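Local structure of putative sugar binding protein (Bacteroides vulgatus ATCC 8482, 3KEZ) at residues 444-447 and 448-452; 240-243 and 244-247; 175-178 and 179-182; 139-142 and 143-147. The protein is a SusD-family protein of the bacterial outer membrane that binds a calcium ion and probably captures sugars as part of nutrient uptake. One frame throughout, in Å; residues are numbered along the deposited sequence.

Contact 1: 444-447 and 448-452; sequences KKEM and DANPN. With EDO (1,2-ethanediol), chain H.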
# COMPACT_ATOMS: atom_id res chain seq x y z
N LYS A 444 6.90 13.98 -17.73
CA LYS A 444 7.48 14.96 -18.67
C LYS A 444 7.96 16.22 -17.97
O LYS A 444 9.00 16.78 -18.33
CB LYS A 444 6.48 15.33 -19.78
CG LYS A 444 7.09 16.16 -20.93
CD LYS A 444 6.15 16.24 -22.14
CE LYS A 444 6.86 16.86 -23.35
NZ LYS A 444 7.61 18.08 -22.95
N LYS A 445 7.19 16.67 -16.98
CA LYS A 445 7.52 17.93 -16.32
C LYS A 445 8.87 17.81 -15.63
O LYS A 445 9.68 18.74 -15.67
CB LYS A 445 6.42 18.36 -15.34
CG LYS A 445 6.50 17.78 -13.95
CD LYS A 445 5.16 17.90 -13.18
CE LYS A 445 4.78 19.33 -12.87
NZ LYS A 445 3.39 19.42 -12.34
N GLU A 446 9.15 16.62 -15.10
CA GLU A 446 10.44 16.35 -14.47
C GLU A 446 11.53 16.24 -15.50
O GLU A 446 12.60 16.83 -15.32
CB GLU A 446 10.40 15.07 -13.62
CG GLU A 446 11.72 14.77 -12.92
CD GLU A 446 12.06 15.75 -11.81
OE1 GLU A 446 11.12 16.42 -11.32
OE2 GLU A 446 13.25 15.83 -11.43
N MSE A 447 11.26 15.52 -16.60
CA MSE A 447 12.24 15.40 -17.70
C MSE A 447 12.58 16.76 -18.29
O MSE A 447 13.74 17.02 -18.61
CB MSE A 447 11.72 14.47 -18.81
CG MSE A 447 11.52 13.02 -18.39
SE MSE A 447 13.12 12.05 -17.93
CE MSE A 447 14.16 12.40 -19.55
N ASP A 448 11.58 17.63 -18.38
CA ASP A 448 11.77 18.96 -18.99
C ASP A 448 12.58 19.86 -18.03
O ASP A 448 13.41 20.64 -18.49
CB ASP A 448 10.42 19.63 -19.30
CG ASP A 448 9.68 19.04 -20.52
OD1 ASP A 448 10.25 18.25 -21.29
OD2 ASP A 448 8.47 19.38 -20.70
N ALA A 449 12.34 19.75 -16.73
CA ALA A 449 12.96 20.63 -15.73
C ALA A 449 14.32 20.17 -15.21
O ALA A 449 15.06 20.96 -14.65
CB ALA A 449 12.03 20.83 -14.57
N ASN A 450 14.65 18.89 -15.37
CA ASN A 450 15.86 18.28 -14.77
C ASN A 450 16.64 17.55 -15.85
O ASN A 450 16.23 16.49 -16.29
CB ASN A 450 15.44 17.29 -13.67
CG ASN A 450 16.62 16.76 -12.86
OD1 ASN A 450 17.76 16.93 -13.24
ND2 ASN A 450 16.33 16.10 -11.74
N PRO A 451 17.76 18.13 -16.31
CA PRO A 451 18.53 17.47 -17.34
C PRO A 451 19.35 16.32 -16.80
O PRO A 451 19.99 15.65 -17.59
CB PRO A 451 19.46 18.57 -17.87
CG PRO A 451 19.25 19.77 -17.01
CD PRO A 451 18.40 19.38 -15.87
N ASN A 452 19.38 16.10 -15.49
CA ASN A 452 20.09 14.95 -14.94
C ASN A 452 19.17 13.75 -14.73
O ASN A 452 19.59 12.73 -14.19
CB ASN A 452 20.78 15.32 -13.65
CG ASN A 452 21.77 16.46 -13.85
OD1 ASN A 452 22.64 16.41 -14.74
ND2 ASN A 452 21.67 17.48 -13.02
C1 EDO H . 13.26 15.16 -7.60
O1 EDO H . 13.78 16.10 -8.53
C2 EDO H . 12.32 15.94 -6.70
O2 EDO H . 11.18 16.36 -7.46
O HOH W 1 15.79 19.08 -18.77

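Contact 2: 240-243 and 244-247; sequences PTAW and GNDA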
# COMPACT_ATOMS: atom_id res chain seq x y z
N PRO A 240 -17.42 -8.68 7.33
CA PRO A 240 -18.18 -8.03 6.26
C PRO A 240 -18.46 -6.53 6.50
O PRO A 240 -18.59 -5.79 5.54
CB PRO A 240 -19.47 -8.83 6.21
CG PRO A 240 -19.13 -10.17 6.79
CD PRO A 240 -18.10 -9.87 7.85
N THR A 241 -18.57 -6.10 7.76
CA THR A 241 -18.92 -4.70 8.05
C THR A 241 -17.86 -3.89 8.82
O THR A 241 -18.05 -2.69 9.03
CB THR A 241 -20.26 -4.57 8.83
OG1 THR A 241 -20.13 -5.19 10.11
CG2 THR A 241 -21.42 -5.19 8.04
N ALA A 242 -16.77 -4.54 9.22
CA ALA A 242 -15.79 -3.93 10.12
C ALA A 242 -15.12 -2.71 9.44
O ALA A 242 -14.70 -1.75 10.09
CB ALA A 242 -14.71 -4.96 10.53
N TRP A 243 -15.05 -2.80 8.11
CA TRP A 243 -14.51 -1.75 7.25
C TRP A 243 -15.18 -0.38 7.42
O TRP A 243 -14.56 0.64 7.11
CB TRP A 243 -14.67 -2.17 5.78
CG TRP A 243 -14.12 -3.51 5.50
CD1 TRP A 243 -14.78 -4.71 5.62
CD2 TRP A 243 -12.79 -3.82 5.11
NE1 TRP A 243 -13.92 -5.75 5.33
CE2 TRP A 243 -12.69 -5.22 5.00
CE3 TRP A 243 -11.65 -3.04 4.82
CZ2 TRP A 243 -11.52 -5.86 4.63
CZ3 TRP A 243 -10.50 -3.68 4.44
CH2 TRP A 243 -10.44 -5.08 4.35
N GLY A 244 -16.44 -0.34 7.86
CA GLY A 244 -17.15 0.93 8.10
C GLY A 244 -17.18 1.41 9.54
O GLY A 244 -17.71 2.50 9.83
N ASN A 245 -16.63 0.60 10.46
CA ASN A 245 -16.47 1.01 11.87
C ASN A 245 -15.59 2.26 11.96
O ASN A 245 -14.80 2.53 11.05
CB ASN A 245 -15.77 -0.08 12.71
CG ASN A 245 -16.59 -1.36 12.82
OD1 ASN A 245 -17.79 -1.33 12.62
ND2 ASN A 245 -15.92 -2.49 13.10
N ASP A 246 -15.68 2.95 13.08
CA ASP A 246 -14.76 4.04 13.36
C ASP A 246 -13.98 3.55 14.59
O ASP A 246 -14.50 3.50 15.70
CB ASP A 246 -15.53 5.34 13.60
CG ASP A 246 -14.83 6.58 12.99
OD1 ASP A 246 -13.70 6.49 12.41
OD2 ASP A 246 -15.44 7.66 13.12
N ALA A 247 -12.76 3.08 14.33
CA ALA A 247 -11.93 2.46 15.36
C ALA A 247 -11.47 3.50 16.39
O ALA A 247 -11.32 4.67 16.06
CB ALA A 247 -10.71 1.73 14.69
O HOH W 2 -19.49 -3.57 12.53

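Contact 3: 175-178 and 179-182; sequences SDLK and NSTE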
# COMPACT_ATOMS: atom_id res chain seq x y z
N SER A 175 16.57 2.15 6.44
CA SER A 175 17.12 2.97 7.53
C SER A 175 16.07 3.85 8.18
O SER A 175 16.00 3.89 9.40
CB SER A 175 18.28 3.84 7.05
OG SER A 175 18.68 4.69 8.07
N ASP A 176 15.25 4.54 7.38
CA ASP A 176 14.20 5.40 7.93
C ASP A 176 13.20 4.58 8.73
O ASP A 176 12.90 4.88 9.89
CB ASP A 176 13.46 6.14 6.79
CG ASP A 176 14.26 7.30 6.21
OD1 ASP A 176 15.34 7.64 6.76
OD2 ASP A 176 13.77 7.91 5.20
N LEU A 177 12.72 3.50 8.13
CA LEU A 177 11.68 2.70 8.80
C LEU A 177 12.19 2.02 10.05
O LEU A 177 11.50 2.01 11.08
CB LEU A 177 11.02 1.71 7.83
CG LEU A 177 9.94 2.25 6.90
CD1 LEU A 177 9.65 1.29 5.71
CD2 LEU A 177 8.62 2.57 7.68
N LYS A 178 13.39 1.46 9.99
CA LYS A 178 13.93 0.80 11.16
C LYS A 178 14.05 1.76 12.33
O LYS A 178 13.70 1.45 13.47
CB LYS A 178 15.31 0.23 10.81
CG LYS A 178 15.85 -0.72 11.85
CD LYS A 178 17.05 -1.49 11.32
CE LYS A 178 17.74 -2.23 12.48
NZ LYS A 178 16.83 -3.24 13.16
N ASN A 179 14.59 2.93 12.04
CA ASN A 179 14.72 3.99 13.02
C ASN A 179 13.38 4.46 13.55
O ASN A 179 13.26 4.71 14.74
CB ASN A 179 15.48 5.15 12.39
CG ASN A 179 16.96 4.90 12.35
OD1 ASN A 179 17.55 4.50 13.35
ND2 ASN A 179 17.58 5.13 11.20
N SER A 180 12.37 4.54 12.68
CA SER A 180 11.03 4.91 13.11
C SER A 180 10.46 3.90 14.11
O SER A 180 9.73 4.29 15.01
CB SER A 180 10.07 5.07 11.93
OG SER A 180 9.58 3.81 11.42
N THR A 181 10.82 2.62 13.97
CA THR A 181 10.26 1.57 14.88
C THR A 181 10.82 1.68 16.29
O THR A 181 10.26 1.13 17.22
CB THR A 181 10.54 0.14 14.39
OG1 THR A 181 11.95 -0.09 14.36
CG2 THR A 181 9.93 -0.13 13.01
N GLU A 182 11.94 2.39 16.42
CA GLU A 182 12.57 2.60 17.68
C GLU A 182 12.12 3.91 18.34
O GLU A 182 12.43 4.14 19.51
CB GLU A 182 14.07 2.64 17.48
CG GLU A 182 14.70 1.32 16.99
CD GLU A 182 16.05 1.53 16.28
OE1 GLU A 182 16.59 2.65 16.28
OE2 GLU A 182 16.58 0.56 15.70
O HOH W 3 17.32 7.03 8.51
O HOH W 4 15.25 -2.32 15.57

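Contact 4: 139-142 and 143-147; sequences LKDN and GASLG. With EDO (1,2-ethanediol), chain E.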
# COMPACT_ATOMS: atom_id res chain seq x y z
N LEU A 139 14.66 -7.62 -6.54
CA LEU A 139 15.17 -8.96 -6.81
C LEU A 139 15.40 -9.28 -8.29
O LEU A 139 16.02 -10.30 -8.59
CB LEU A 139 14.28 -10.01 -6.17
CG LEU A 139 14.32 -9.97 -4.68
CD1 LEU A 139 13.19 -10.85 -4.20
CD2 LEU A 139 15.76 -10.46 -4.20
N LYS A 140 14.97 -8.43 -9.20
CA LYS A 140 15.34 -8.58 -10.61
C LYS A 140 16.87 -8.60 -10.80
O LYS A 140 17.42 -9.41 -11.55
CB LYS A 140 14.73 -7.48 -11.48
CG LYS A 140 14.98 -7.62 -12.98
CD LYS A 140 14.24 -6.57 -13.81
CE LYS A 140 14.44 -6.68 -15.31
NZ LYS A 140 13.98 -5.46 -16.03
N ASP A 141 17.56 -7.71 -10.09
CA ASP A 141 18.99 -7.56 -10.25
C ASP A 141 19.66 -7.01 -8.99
O ASP A 141 20.60 -6.24 -9.08
CB ASP A 141 19.25 -6.59 -11.40
CG ASP A 141 18.49 -5.27 -11.21
OD1 ASP A 141 17.84 -5.04 -10.12
OD2 ASP A 141 18.48 -4.50 -12.17
N ASN A 142 19.16 -7.39 -7.83
CA ASN A 142 19.63 -6.85 -6.53
C ASN A 142 19.74 -5.35 -6.46
O ASN A 142 20.70 -4.82 -5.89
CB ASN A 142 20.93 -7.52 -6.09
CG ASN A 142 20.74 -8.99 -5.79
OD1 ASN A 142 19.62 -9.43 -5.41
ND2 ASN A 142 21.80 -9.78 -6.02
N GLY A 143 18.72 -4.67 -7.00
CA GLY A 143 18.59 -3.24 -6.92
C GLY A 143 19.57 -2.48 -7.81
O GLY A 143 19.82 -1.33 -7.56
N ALA A 144 20.12 -3.13 -8.83
CA ALA A 144 21.07 -2.49 -9.74
C ALA A 144 20.38 -1.48 -10.69
O ALA A 144 21.01 -0.53 -11.11
CB ALA A 144 21.83 -3.51 -10.52
N SER A 145 19.12 -1.68 -11.01
CA SER A 145 18.38 -0.72 -11.84
C SER A 145 18.25 0.66 -11.18
O SER A 145 18.51 0.85 -10.00
CB SER A 145 16.97 -1.26 -12.09
OG SER A 145 17.03 -2.34 -13.02
N LEU A 146 17.79 1.61 -11.95
CA LEU A 146 17.53 2.95 -11.45
C LEU A 146 16.23 2.98 -10.62
O LEU A 146 15.20 2.48 -11.06
CB LEU A 146 17.40 3.90 -12.63
CG LEU A 146 18.66 4.13 -13.46
CD1 LEU A 146 18.31 5.02 -14.63
CD2 LEU A 146 19.76 4.77 -12.64
N GLY A 147 16.34 3.51 -9.40
CA GLY A 147 15.19 3.89 -8.61
C GLY A 147 14.81 5.34 -8.93
O GLY A 147 14.54 5.66 -10.10
C1 EDO E . 15.40 1.16 -15.21
O1 EDO E . 16.78 1.17 -14.79
C2 EDO E . 14.40 1.44 -14.08
O2 EDO E . 14.56 0.64 -12.88
O HOH W 5 16.25 -4.02 -15.73

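Contact 1: 444-447 and 448-452
Glu446 and Asn450 run side by side at the C-terminal end of helix 444-449, pointing the same way yet with carboxylate and amide planes turned 74° apart. The amide ND2 of Asn450 reaches Glu446 OE2 at 3.1 Å in a nearly straight bond; the acceptor lies in the amide plane and is met almost along its C-O axis. With its CG anti to the backbone N (chi1 -179°) and the chain bent at chi2, Glu446 carries its carboxylate round to this amide. The same oxygen accepts from O1 of a 1,2-ethanediol molecule, probably a crystallisation additive. Two residues earlier, and round the helix from it, Lys444 NZ forms a salt bridge to the syn side of Asp448 OD2 at 2.7 Å, with a weak second bond to OD1. Along the backbone, Asp448 N, Ala449 N and Asn450 N bond to the carbonyl oxygens of Lys444, Lys445 and Glu446, the last at 2.9 Å. Asn450 then leaves helical geometry, and its OD1 accepts from Asn452 N at 2.9 Å to make an Asx turn. Its ND2 has a further and stronger acceptor in the Pro161 carbonyl, while Asn452 ND2 reaches the carbonyl of Lys160. The buried Asn450 amide thus spends both its ends on hydrogen bonds, joining the helix terminus to the loop around Lys160, whereas the Lys444-Asp448 pair is an exposed i to i+4 bridge along the helix.

Contact 2: 240-243 and 244-247
Asn245 lies against Ala242, its amide ND2 3.8 Å from the Ala242 CB and 3.3 Å from the CA. This is packing of the amide on the alanine backbone and methyl, since ND2 is badly angled for a hydrogen bond to the Ala242 carbonyl. The other end of the amide, OD1, accepts from a water at 2.8 Å; that water also lies 3.0 Å from Thr241 OG1 and so links the two side chains across the exposed side of the turn. With CG placed beside the backbone N (chi1 -64°), the amide of Asn245 folds back over the residues it follows. Behind these side chains stands a type I beta turn from Ala242 to Asn245, closed by Asn245 N to Ala242 O at 3.1 Å. Gly244 N makes a straighter bond, 161° at the hydrogen, to Thr241 O, and the two overlapping links carry the chain from the short helix 239-242 into the loop that follows. Farther out, Asn245 O accepts from Gln322, a residue of the calcium site, and the nearest approach of Gly244 to the ion is about 8 Å. Trp243 turns inward from the bend, edge-to-face with Trp234 and Tyr239, and packs on Pro333 and Arg336 of strand 332-336.

Contact 3: 175-178 and 179-182
Ser180 and Thr181 each hold their hydroxyl between the backbone N and the carbonyl carbon (chi1 79° and 63°), which folds both oxygens back onto carbonyls of the preceding turn. Ser180 OG donates to Leu177 O at 2.7 Å, approaching the carbonyl obliquely, at 120°, while Thr181 N bonds to the same oxygen at 3.0 Å from much closer to its axis. Leu177 O is therefore gripped twice. Thr181 OG1 makes a very short bond of 2.5 Å to Lys178 O, and its CG2 methyl rests on Leu177 O. These are the local side-chain-to-backbone bonds of serine and threonine within an alpha helix, here the last turns of helix 166-183 in the mainly helical, TPR-like part of the SusD fold. The Ser180 side is buried against Leu120 and Ala121 of helix 109-134 and Ala198 of helix 195-209; an alanine here would probably leave Leu177 O with the Thr181 amide but without its second donor. Asp176, on the same buried side, forms a salt bridge with Arg123. On the exposed side, Lys178 and Glu182 stop short of a salt bridge, and a water spans them, 3.0 Å from Lys178 NZ and 3.2 Å from Glu182 OE2.

Contact 4: 139-142 and 143-147
Asp141, Gly143 and Asn142 form the heart of a tight turn in which one carboxylate serves the residues just beyond it. Asp141 OD2 accepts from Ser145 OG at 2.7 Å on its syn side, and OD1 takes a weak bond from Ala144 N at 3.2 Å. CG of Asp141 sits between the backbone N and the carbonyl carbon (chi1 53°), which swings the carboxylate over the following loop. Ala144 N also donates to Asp141 O, at 3.2 Å, from well above the carbonyl plane; this closes the type I' beta turn from Asp141 to Ala144. Asn142 and Gly143 both have positive phi, as that turn requires, and a side chain on Gly143 would run into the Asn142 carbonyl. A leucine in place of Asp141 would probably leave the Ser145 hydroxyl without its acceptor and the turn held mainly by its backbone bond. Beyond the turn, Gly143 and Ser145 pair through their backbones with Ala167 and Val166 at the start of helix 166-183. Ser145 OG also receives a water, 3.3 Å away, that is bound to Lys140 NZ. The carboxylate thus ties the exit from helix 138-141 to the loop with both oxygens, strongly through the Ser145 hydroxyl and only weakly through the Ala144 amide.

All four contacts are local, within a helix or where one runs out into a turn or loop, but they differ in burial. Contacts 1 and 4 are surface contacts, whereas contacts 2 and 3 are partly buried. Contact 3 stays within one long helix and contact 1 at the end of a short one; contacts 2 and 4 both lead from a short helix into loop through a beta turn, type I in the former and type I' in the latter. Carboxylates carry contacts 1 and 4, hydroxyl-to-carbonyl bonds carry contact 3, and contact 2 relies on backbone bonds and water. Contact 4 pairs with the beginning of the helix that holds contact 3, their centres about 22 Å apart. Contact 2 alone lies near the calcium ion.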